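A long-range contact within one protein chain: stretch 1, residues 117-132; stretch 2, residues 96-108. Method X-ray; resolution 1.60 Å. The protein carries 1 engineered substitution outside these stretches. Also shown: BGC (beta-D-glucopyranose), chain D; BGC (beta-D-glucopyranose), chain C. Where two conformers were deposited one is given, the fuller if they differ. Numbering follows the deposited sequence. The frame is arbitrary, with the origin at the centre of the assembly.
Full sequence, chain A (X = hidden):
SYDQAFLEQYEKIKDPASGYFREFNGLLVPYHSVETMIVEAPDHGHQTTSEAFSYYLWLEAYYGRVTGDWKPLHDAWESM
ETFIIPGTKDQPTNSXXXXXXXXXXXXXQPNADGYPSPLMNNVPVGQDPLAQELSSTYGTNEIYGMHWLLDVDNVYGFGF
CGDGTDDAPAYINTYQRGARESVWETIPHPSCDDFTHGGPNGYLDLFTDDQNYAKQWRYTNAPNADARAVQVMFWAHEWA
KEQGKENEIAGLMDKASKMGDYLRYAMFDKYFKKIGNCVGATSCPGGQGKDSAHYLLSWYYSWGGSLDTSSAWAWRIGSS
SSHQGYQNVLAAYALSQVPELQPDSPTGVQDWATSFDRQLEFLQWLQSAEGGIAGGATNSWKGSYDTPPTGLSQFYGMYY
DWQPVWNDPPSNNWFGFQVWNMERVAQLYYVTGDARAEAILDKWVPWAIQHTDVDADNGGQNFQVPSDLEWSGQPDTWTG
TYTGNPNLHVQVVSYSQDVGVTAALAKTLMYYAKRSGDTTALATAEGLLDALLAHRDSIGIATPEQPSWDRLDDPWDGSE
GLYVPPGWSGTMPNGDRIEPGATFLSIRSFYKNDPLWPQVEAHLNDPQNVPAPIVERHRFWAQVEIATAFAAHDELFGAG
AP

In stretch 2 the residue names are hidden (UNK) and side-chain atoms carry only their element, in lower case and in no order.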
# COMPACT_ATOMS: atom_id res chain seq x y z
N SER A 117 21.31 -7.50 9.63
CA SER A 117 21.13 -8.94 9.41
C SER A 117 22.08 -9.40 8.32
O SER A 117 22.33 -8.73 7.34
CB SER A 117 19.70 -9.18 8.97
OG SER A 117 19.43 -10.56 9.04
N PRO A 118 22.74 -10.58 8.54
CA PRO A 118 23.77 -11.03 7.60
C PRO A 118 23.30 -11.73 6.33
O PRO A 118 22.24 -12.39 6.28
CB PRO A 118 24.55 -12.07 8.46
CG PRO A 118 23.48 -12.66 9.35
CD PRO A 118 22.47 -11.53 9.61
N LEU A 119 24.10 -11.60 5.32
CA LEU A 119 23.99 -12.44 4.15
C LEU A 119 24.29 -13.89 4.46
O LEU A 119 25.24 -14.17 5.21
CB LEU A 119 24.95 -11.99 3.08
CG LEU A 119 24.69 -10.73 2.28
CD1 LEU A 119 24.67 -9.43 3.05
CD2 LEU A 119 25.81 -10.67 1.25
N MET A 120 23.49 -14.79 3.88
CA MET A 120 23.68 -16.25 4.03
C MET A 120 23.75 -16.91 2.66
O MET A 120 22.77 -17.11 1.95
CB MET A 120 22.61 -16.87 4.91
CG MET A 120 22.60 -16.34 6.32
SD MET A 120 21.38 -17.08 7.38
CE MET A 120 21.80 -16.28 8.94
N ASN A 121 24.94 -17.20 2.21
CA ASN A 121 25.08 -17.85 0.90
C ASN A 121 24.67 -19.32 0.81
O ASN A 121 24.51 -19.82 -0.36
CB ASN A 121 26.55 -17.79 0.43
CG ASN A 121 27.00 -16.39 0.17
OD1 ASN A 121 26.26 -15.60 -0.41
ND2 ASN A 121 28.18 -16.05 0.63
N ASN A 122 24.49 -19.98 1.92
CA ASN A 122 24.08 -21.43 1.94
C ASN A 122 22.58 -21.61 1.75
O ASN A 122 22.12 -22.74 1.67
CB ASN A 122 24.54 -22.15 3.22
CG ASN A 122 23.90 -21.62 4.50
OD1 ASN A 122 23.29 -20.57 4.54
ND2 ASN A 122 24.05 -22.39 5.55
N VAL A 123 21.81 -20.51 1.68
CA VAL A 123 20.38 -20.63 1.50
C VAL A 123 20.08 -20.51 0.02
O VAL A 123 20.44 -19.53 -0.59
CB VAL A 123 19.66 -19.57 2.31
CG1 VAL A 123 18.22 -19.48 1.86
CG2 VAL A 123 19.75 -19.84 3.79
N PRO A 124 19.51 -21.55 -0.58
CA PRO A 124 19.18 -21.50 -1.99
C PRO A 124 18.14 -20.40 -2.35
O PRO A 124 17.19 -20.25 -1.63
CB PRO A 124 18.65 -22.89 -2.29
CG PRO A 124 19.05 -23.74 -1.15
CD PRO A 124 19.25 -22.88 0.02
N VAL A 125 18.45 -19.67 -3.40
CA VAL A 125 17.57 -18.68 -4.05
C VAL A 125 17.21 -19.23 -5.43
O VAL A 125 18.05 -19.76 -6.24
CB VAL A 125 18.24 -17.31 -4.09
CG1 VAL A 125 17.42 -16.17 -4.72
CG2 VAL A 125 18.63 -16.93 -2.65
N GLY A 126 15.92 -19.08 -5.75
CA GLY A 126 15.46 -19.52 -7.06
C GLY A 126 15.81 -18.63 -8.22
O GLY A 126 16.50 -17.60 -8.06
N GLN A 127 15.40 -19.06 -9.39
CA GLN A 127 15.56 -18.32 -10.62
C GLN A 127 14.35 -17.33 -10.73
O GLN A 127 13.23 -17.66 -10.41
CB GLN A 127 15.60 -19.27 -11.82
CG GLN A 127 17.01 -20.01 -11.84
CD GLN A 127 17.25 -20.94 -13.05
OE1 GLN A 127 16.32 -21.25 -13.79
NE2 GLN A 127 18.51 -21.40 -13.23
N ASP A 128 14.66 -16.14 -11.17
CA ASP A 128 13.61 -15.20 -11.55
C ASP A 128 13.16 -15.42 -12.96
O ASP A 128 13.96 -15.18 -13.88
CB ASP A 128 14.25 -13.77 -11.44
CG ASP A 128 13.40 -12.63 -12.03
OD1 ASP A 128 12.35 -12.80 -12.64
OD2 ASP A 128 13.94 -11.45 -11.94
N PRO A 129 11.86 -15.79 -13.16
CA PRO A 129 11.36 -16.17 -14.48
C PRO A 129 10.70 -15.04 -15.22
O PRO A 129 10.18 -15.25 -16.29
CB PRO A 129 10.31 -17.24 -14.16
CG PRO A 129 9.74 -16.75 -12.88
CD PRO A 129 10.88 -16.12 -12.10
N LEU A 130 10.78 -13.82 -14.64
CA LEU A 130 10.17 -12.68 -15.26
C LEU A 130 11.15 -11.77 -15.99
O LEU A 130 10.80 -11.16 -16.99
CB LEU A 130 9.48 -11.75 -14.24
CG LEU A 130 8.34 -12.42 -13.44
CD1 LEU A 130 7.88 -11.38 -12.45
CD2 LEU A 130 7.24 -13.04 -14.30
N ALA A 131 12.37 -11.63 -15.48
CA ALA A 131 13.23 -10.53 -15.91
C ALA A 131 13.55 -10.50 -17.43
O ALA A 131 13.48 -9.48 -18.10
CB ALA A 131 14.51 -10.59 -15.12
N GLN A 132 13.96 -11.66 -17.92
CA GLN A 132 14.40 -11.77 -19.30
C GLN A 132 13.20 -11.50 -20.21
O GLN A 132 13.33 -10.79 -21.19
CB GLN A 132 15.06 -13.15 -19.55
CG GLN A 132 15.00 -13.66 -21.00
CD GLN A 132 15.79 -14.97 -21.13
OE1 GLN A 132 16.24 -15.53 -20.11
NE2 GLN A 132 16.01 -15.43 -22.37
N UNK A 96 23.51 -5.22 -14.81
CA UNK A 96 24.26 -6.16 -13.99
C UNK A 96 23.43 -7.27 -13.37
O UNK A 96 23.99 -8.17 -12.78
c UNK A 96 25.01 -5.44 -12.89
N UNK A 97 22.10 -7.14 -13.47
CA UNK A 97 21.24 -8.10 -12.82
C UNK A 97 21.40 -9.44 -13.52
O UNK A 97 21.51 -9.49 -14.78
c UNK A 97 17.00 -10.06 -12.51
c UNK A 97 18.08 -9.78 -10.35
c UNK A 97 18.95 -8.87 -10.96
c UNK A 97 18.83 -8.54 -12.28
c UNK A 97 17.06 -10.36 -11.14
o UNK A 97 16.17 -11.25 -10.50
c UNK A 97 17.89 -9.17 -13.04
c UNK A 97 19.79 -7.62 -12.91
N UNK A 98 21.40 -10.49 -12.72
CA UNK A 98 21.43 -11.87 -13.19
C UNK A 98 20.20 -12.65 -12.71
O UNK A 98 20.10 -13.04 -11.53
o UNK A 98 21.97 -14.52 -13.91
n UNK A 98 23.83 -14.73 -12.58
c UNK A 98 22.77 -14.03 -13.08
c UNK A 98 22.68 -12.58 -12.64
N UNK A 99 19.24 -12.89 -13.62
CA UNK A 99 18.01 -13.51 -13.13
C UNK A 99 18.19 -14.93 -12.62
O UNK A 99 17.38 -15.44 -11.87
c UNK A 99 17.78 -12.77 -15.36
c UNK A 99 19.18 -12.51 -15.02
c UNK A 99 17.09 -13.50 -14.35
N UNK A 100 19.28 -15.59 -13.04
CA UNK A 100 19.60 -16.86 -12.46
C UNK A 100 20.17 -16.82 -11.04
O UNK A 100 20.22 -17.84 -10.36
n UNK A 100 20.89 -18.74 -15.41
c UNK A 100 20.62 -17.61 -13.36
o UNK A 100 18.87 -17.88 -15.05
c UNK A 100 20.04 -18.07 -14.68
N UNK A 101 20.56 -15.65 -10.58
CA UNK A 101 20.99 -15.46 -9.21
C UNK A 101 20.45 -14.08 -8.76
O UNK A 101 21.13 -13.03 -8.82
c UNK A 101 22.51 -15.52 -9.12
o UNK A 101 22.90 -15.59 -7.78
N UNK A 102 19.17 -14.07 -8.43
CA UNK A 102 18.50 -12.79 -8.20
C UNK A 102 18.89 -11.99 -7.04
O UNK A 102 18.79 -10.75 -7.11
c UNK A 102 16.88 -14.56 -8.55
c UNK A 102 17.01 -13.17 -8.10
c UNK A 102 18.25 -15.22 -8.38
N UNK A 103 19.33 -12.64 -5.96
CA UNK A 103 19.55 -11.99 -4.70
C UNK A 103 20.29 -12.96 -3.82
O UNK A 103 20.24 -14.19 -4.05
c UNK A 103 18.23 -11.57 -4.06
N UNK A 104 20.92 -12.45 -2.76
CA UNK A 104 21.44 -13.25 -1.67
C UNK A 104 20.50 -13.23 -0.51
O UNK A 104 20.06 -12.15 -0.07
c UNK A 104 22.87 -12.75 -1.23
o UNK A 104 23.75 -12.79 -2.39
c UNK A 104 23.41 -13.70 -0.12
N UNK A 105 20.16 -14.39 0.04
CA UNK A 105 19.32 -14.41 1.20
C UNK A 105 19.85 -13.66 2.42
O UNK A 105 21.03 -13.80 2.78
c UNK A 105 18.07 -16.69 5.17
c UNK A 105 18.81 -16.45 4.05
c UNK A 105 19.07 -15.86 1.60
c UNK A 105 16.72 -16.60 5.17
o UNK A 105 16.00 -16.89 6.30
c UNK A 105 18.24 -16.08 2.83
c UNK A 105 16.12 -16.16 3.95
c UNK A 105 16.87 -15.99 2.82
N UNK A 106 18.96 -12.90 3.05
CA UNK A 106 19.21 -12.32 4.37
C UNK A 106 18.00 -12.67 5.21
O UNK A 106 16.85 -12.38 4.78
c UNK A 106 19.38 -10.18 5.65
c UNK A 106 20.66 -8.93 3.07
c UNK A 106 19.38 -10.78 4.28
c UNK A 106 20.63 -10.37 3.49
N UNK A 107 18.15 -13.26 6.37
CA UNK A 107 16.93 -13.57 7.14
C UNK A 107 16.31 -12.36 7.75
O UNK A 107 17.00 -11.43 8.17
c UNK A 107 19.37 -13.78 7.07
c UNK A 107 17.47 -14.48 8.26
c UNK A 107 18.85 -14.06 8.40
N UNK A 108 15.00 -12.30 7.79
CA UNK A 108 14.35 -11.29 8.61
C UNK A 108 14.57 -11.67 10.07
O UNK A 108 14.72 -12.83 10.41
c UNK A 108 11.30 -10.56 6.23
o UNK A 108 11.19 -10.47 4.92
o UNK A 108 10.38 -10.49 7.16
c UNK A 108 12.72 -10.79 6.78
c UNK A 108 12.85 -11.18 8.28
C2 BGC D . 18.99 -5.44 1.12
C3 BGC D . 19.98 -5.69 -0.01
C4 BGC D . 19.93 -7.17 -0.44
C5 BGC D . 18.48 -7.55 -0.76
C6 BGC D . 18.32 -9.08 -1.05
C1 BGC D . 17.60 -5.84 0.66
O2 BGC D . 19.03 -4.05 1.40
O3 BGC D . 21.30 -5.36 0.49
O4 BGC D . 20.66 -7.38 -1.65
O5 BGC D . 17.66 -7.25 0.38
O6 BGC D . 18.60 -9.87 0.10
C2 BGC C . 22.38 -8.41 -2.85
C3 BGC C . 23.84 -8.90 -2.85
C4 BGC C . 24.76 -7.79 -2.30
C5 BGC C . 24.22 -7.24 -0.95
C6 BGC C . 25.01 -6.14 -0.23
C1 BGC C . 22.01 -7.88 -1.49
O2 BGC C . 21.61 -9.51 -3.23
O3 BGC C . 24.26 -9.21 -4.21
O4 BGC C . 26.02 -8.45 -1.86
O5 BGC C . 22.86 -6.74 -1.21
O6 BGC C . 25.06 -6.26 1.19
O HOH W 1 16.15 -16.96 -14.68
O HOH W 2 21.58 -16.96 -0.56

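Position 96 has a single side-chain carbon and lies far from stretch 1: Ala96. Position 97 has one carbon leading to a six-carbon ring that bears an oxygen; the oxygen reaches the carboxylate of Asp128 and the ring edge meets Ala131, the pattern of tyrosine. OH of Tyr97 donates a hydrogen bond to OD2 of Asp128 at 2.7 Å, and CB of Ala131 is 3.6 Å from CE2 of Tyr97.

Position 98 has two carbons, the second carrying oxygen and nitrogen, and touches nothing on stretch 1: Asn98. Its OD1 accepts from the backbone N of position 100 at 3.0 Å. At position 99 three carbons close onto the backbone nitrogen and pack against Ala131: Pro99. Its CG lies 3.9 Å from CB of Ala131, and its O accepts from N of Asp128 at 2.9 Å and 166°.

Position 100 repeats the two-carbon amide and approaches Gln127: Asn100, whose CG is 3.9 Å from NE2 of Gln127. Position 101 has one carbon and one oxygen; its CA-to-CB bond points away from stretch 1: Ser101, closing the type I turn begun at Asn98. Position 102 has three carbons closing a ring onto its backbone nitrogen, beside Gly126 and Val125: Pro102, with CD 3.0 Å from O of Gly126 and 3.9 Å from CG1 of Val125. Position 103 has a single side-chain carbon, and its backbone O lies 3.5 Å from CG2 of Val125: Ala103.

At position 104 the first carbon forks into oxygen and carbon, the latter near Asn121: Thr104. Its CG2 sits 3.4 Å from OD1 of Asn121, while its backbone N and O both hydrogen-bond glucose units. Position 105 is again a six-carbon ring with oxygen, met by Val123 and Met120: Tyr105. CG1 of Val123 covers one face, 3.9 Å from the centroid of the Tyr105 ring, whereas SD of Met120 lies at the edge, 5.2 Å from that centroid.

Position 106 has four carbons forked at the first, the two-carbon arm ending near Leu119: Ile106, whose CD1 is 4.0 Å from CD1 of Leu119. Position 107 closes three carbons onto nitrogen, next to Met120: Pro107, with CG 3.7 Å from CE of Met120. Position 108 has three carbons, the third carrying two oxygens, and no contact with stretch 1: Glu108.

The contact buries 920 Å². Backbone hydrogen bonds tie two places, Asp128 to Pro99 and N of Met120 to O of Tyr105 (2.9 Å, 162°), while OG of Ser117 donates to O of Pro107 at 2.7 Å. Val123 and Val125 pack against Tyr105 and Pro102. One water bridges N of Tyr105 to O of Met120 and O of Val123; another joins OD1 of Asn100 to O of Asp128.

Stretch 2, residues 96-108: AYNPNSPATYIPE
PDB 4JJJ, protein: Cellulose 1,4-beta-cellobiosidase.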